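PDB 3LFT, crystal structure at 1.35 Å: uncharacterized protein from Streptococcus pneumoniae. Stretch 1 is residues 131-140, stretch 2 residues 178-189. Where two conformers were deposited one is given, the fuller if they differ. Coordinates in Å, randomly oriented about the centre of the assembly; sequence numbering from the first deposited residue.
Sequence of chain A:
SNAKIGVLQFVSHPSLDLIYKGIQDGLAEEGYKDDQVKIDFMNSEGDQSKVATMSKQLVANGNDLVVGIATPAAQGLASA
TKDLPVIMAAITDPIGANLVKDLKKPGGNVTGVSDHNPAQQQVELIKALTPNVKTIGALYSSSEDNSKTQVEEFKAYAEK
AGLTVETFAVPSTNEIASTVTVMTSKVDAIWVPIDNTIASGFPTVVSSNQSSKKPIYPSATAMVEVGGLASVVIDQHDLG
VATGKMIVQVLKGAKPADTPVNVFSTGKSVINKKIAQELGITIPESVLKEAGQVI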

# COMPACT_ATOMS: atom_id res chain seq x y z
N PRO A 131 -20.66 13.54 -7.92
CA PRO A 131 -21.96 12.87 -7.89
C PRO A 131 -22.45 12.38 -9.26
O PRO A 131 -23.40 11.60 -9.30
CB PRO A 131 -22.90 13.96 -7.34
CG PRO A 131 -22.19 15.27 -7.62
CD PRO A 131 -20.73 14.94 -7.49
N ASN A 132 -21.82 12.82 -10.35
CA ASN A 132 -22.20 12.36 -11.70
C ASN A 132 -21.57 11.02 -12.12
O ASN A 132 -21.94 10.45 -13.14
CB ASN A 132 -21.91 13.45 -12.75
CG ASN A 132 -22.70 13.26 -14.05
OD1 ASN A 132 -23.84 12.77 -14.06
ND2 ASN A 132 -22.09 13.68 -15.16
N VAL A 133 -20.63 10.53 -11.32
CA VAL A 133 -19.97 9.25 -11.60
C VAL A 133 -20.91 8.08 -11.32
O VAL A 133 -21.43 7.94 -10.22
CB VAL A 133 -18.69 9.13 -10.77
CG1 VAL A 133 -18.19 7.67 -10.68
CG2 VAL A 133 -17.61 10.03 -11.35
N LYS A 134 -21.13 7.25 -12.34
CA LYS A 134 -22.02 6.08 -12.24
C LYS A 134 -21.26 4.75 -12.27
O LYS A 134 -21.58 3.81 -11.53
CB LYS A 134 -23.05 6.12 -13.36
CG LYS A 134 -23.95 7.36 -13.33
CD LYS A 134 -24.81 7.43 -14.57
CE LYS A 134 -25.64 8.70 -14.60
NZ LYS A 134 -26.42 8.78 -15.86
N THR A 135 -20.25 4.68 -13.13
CA THR A 135 -19.45 3.47 -13.31
C THR A 135 -17.99 3.77 -12.97
O THR A 135 -17.43 4.77 -13.43
CB THR A 135 -19.56 2.92 -14.75
OG1 THR A 135 -20.95 2.77 -15.11
CG2 THR A 135 -18.85 1.56 -14.89
N ILE A 136 -17.41 2.90 -12.17
CA ILE A 136 -16.01 3.02 -11.78
C ILE A 136 -15.20 1.89 -12.40
O ILE A 136 -15.63 0.73 -12.37
CB ILE A 136 -15.89 2.90 -10.25
CG1 ILE A 136 -16.62 4.07 -9.58
CG2 ILE A 136 -14.43 2.88 -9.83
CD1 ILE A 136 -16.91 3.87 -8.12
N GLY A 137 -14.04 2.21 -12.94
CA GLY A 137 -13.10 1.17 -13.39
C GLY A 137 -12.04 0.98 -12.33
O GLY A 137 -11.34 1.92 -11.96
N ALA A 138 -11.91 -0.25 -11.83
CA ALA A 138 -10.89 -0.61 -10.85
C ALA A 138 -9.65 -1.07 -11.61
O ALA A 138 -9.70 -2.10 -12.27
CB ALA A 138 -11.41 -1.73 -9.91
N LEU A 139 -8.57 -0.29 -11.55
CA LEU A 139 -7.28 -0.63 -12.19
C LEU A 139 -6.33 -1.16 -11.13
O LEU A 139 -6.05 -0.48 -10.16
CB LEU A 139 -6.71 0.63 -12.85
CG LEU A 139 -5.33 0.49 -13.48
CD1 LEU A 139 -5.39 -0.45 -14.69
CD2 LEU A 139 -4.80 1.85 -13.88
N TYR A 140 -5.82 -2.37 -11.33
CA TYR A 140 -5.01 -3.03 -10.30
C TYR A 140 -4.28 -4.19 -10.93
O TYR A 140 -4.56 -4.58 -12.07
CB TYR A 140 -5.88 -3.55 -9.16
CG TYR A 140 -6.82 -4.69 -9.49
CD1 TYR A 140 -6.56 -5.98 -9.00
CD2 TYR A 140 -7.98 -4.49 -10.25
CE1 TYR A 140 -7.42 -7.04 -9.27
CE2 TYR A 140 -8.84 -5.55 -10.52
CZ TYR A 140 -8.56 -6.81 -10.01
OH TYR A 140 -9.43 -7.86 -10.28
N SER A 178 -2.34 0.86 -22.31
CA SER A 178 -3.39 0.36 -23.19
C SER A 178 -4.68 0.07 -22.41
O SER A 178 -5.77 0.30 -22.92
CB SER A 178 -2.92 -0.88 -23.97
OG SER A 178 -2.60 -1.93 -23.08
N THR A 179 -4.54 -0.38 -21.17
CA THR A 179 -5.70 -0.66 -20.34
C THR A 179 -6.41 0.63 -19.98
O THR A 179 -7.64 0.69 -20.01
CB THR A 179 -5.34 -1.47 -19.08
OG1 THR A 179 -4.82 -2.75 -19.49
CG2 THR A 179 -6.54 -1.70 -18.21
N VAL A 180 -5.65 1.66 -19.64
CA VAL A 180 -6.26 2.95 -19.34
C VAL A 180 -7.06 3.45 -20.55
O VAL A 180 -8.20 3.93 -20.39
CB VAL A 180 -5.25 4.01 -18.84
CG1 VAL A 180 -5.90 5.42 -18.76
CG2 VAL A 180 -4.70 3.62 -17.49
N THR A 181 -6.49 3.32 -21.74
CA THR A 181 -7.16 3.78 -22.94
C THR A 181 -8.51 3.07 -23.13
O THR A 181 -9.53 3.72 -23.40
CB THR A 181 -6.26 3.62 -24.16
OG1 THR A 181 -5.12 4.48 -24.01
CG2 THR A 181 -6.99 3.99 -25.44
N VAL A 182 -8.51 1.75 -22.97
CA VAL A 182 -9.73 0.96 -23.08
C VAL A 182 -10.76 1.34 -22.00
O VAL A 182 -11.93 1.62 -22.29
CB VAL A 182 -9.43 -0.57 -23.02
CG1 VAL A 182 -10.73 -1.38 -22.93
CG2 VAL A 182 -8.58 -0.99 -24.21
N MSE A 183 -10.32 1.36 -20.75
CA MSE A 183 -11.25 1.56 -19.66
C MSE A 183 -11.90 2.94 -19.68
O MSE A 183 -13.04 3.07 -19.30
CB MSE A 183 -10.60 1.28 -18.30
CG MSE A 183 -9.66 2.37 -17.81
SE MSE A 183 -8.57 1.78 -16.34
CE MSE A 183 -9.92 1.63 -14.97
N THR A 184 -11.18 3.96 -20.16
CA THR A 184 -11.73 5.32 -20.06
C THR A 184 -12.87 5.60 -21.03
O THR A 184 -13.56 6.60 -20.88
CB THR A 184 -10.64 6.44 -20.09
OG1 THR A 184 -9.87 6.37 -21.29
CG2 THR A 184 -9.73 6.39 -18.86
N SER A 185 -13.08 4.73 -22.02
CA SER A 185 -14.25 4.81 -22.89
C SER A 185 -15.44 4.05 -22.28
O SER A 185 -16.56 4.13 -22.79
CB SER A 185 -13.93 4.23 -24.26
OG SER A 185 -14.12 2.83 -24.28
N LYS A 186 -15.18 3.33 -21.19
CA LYS A 186 -16.19 2.45 -20.56
C LYS A 186 -16.67 2.92 -19.19
O LYS A 186 -17.74 2.49 -18.72
CB LYS A 186 -15.63 1.04 -20.40
CG LYS A 186 -15.44 0.29 -21.72
CD LYS A 186 -14.69 -1.01 -21.49
CE LYS A 186 -14.62 -1.87 -22.75
NZ LYS A 186 -15.97 -2.44 -23.06
N VAL A 187 -15.88 3.76 -18.53
CA VAL A 187 -16.17 4.14 -17.14
C VAL A 187 -16.10 5.64 -16.94
O VAL A 187 -15.53 6.37 -17.75
CB VAL A 187 -15.22 3.44 -16.13
CG1 VAL A 187 -15.23 1.93 -16.34
CG2 VAL A 187 -13.79 3.99 -16.23
N ASP A 188 -16.70 6.09 -15.83
CA ASP A 188 -16.74 7.51 -15.50
C ASP A 188 -15.59 7.96 -14.63
O ASP A 188 -15.28 9.14 -14.57
CB ASP A 188 -18.05 7.85 -14.80
CG ASP A 188 -19.26 7.52 -15.64
OD1 ASP A 188 -19.22 7.77 -16.87
OD2 ASP A 188 -20.24 6.99 -15.07
N ALA A 189 -14.98 7.01 -13.93
CA ALA A 189 -13.90 7.32 -13.00
C ALA A 189 -13.02 6.10 -12.87
O ALA A 189 -13.50 4.97 -13.06
CB ALA A 189 -14.46 7.70 -11.62

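How do the two backbones join? Strand 135-140 lies nearly antiparallel to helix 178-183, and the chain beyond the helix turns back so that Ala-189 pairs with Ile-136 in a parallel bridge. Gly-137 N donates to Ala-189 O at 2.8 Å, nearly straight at 173°. Ala-189 O also receives a CA-H contact from Ile-136 CA at 3.4 Å.

What satisfies the carbonyl of Thr-135? Asp-188 N donates to Thr-135 O at 2.8 Å, and Ala-189 N adds a weak bond to that oxygen at 3.4 Å, bent to 133°.

Why does the Asp-188 carboxylate matter? Asp-188 OD2 accepts two backbone protons, from Lys-134 N at 2.9 Å and Thr-135 N at 3.0 Å. One oxygen thus satisfies both amides where the loop enters the strand.

What fills the space between strand and helix? Leu-139 points toward the helix, its CD2 4.0 Å from Val-180 CG2 and its CB 4.0 Å from the selenomethionine Met-183 CE. That methyl also lies 3.3 Å from Gly-137 O; an ideal CB on the glycine would fall 2.6 Å from Met-183 CE, a clash. Near the bridge, Val-133 CG1 packs 3.8 Å from Ala-189 CB.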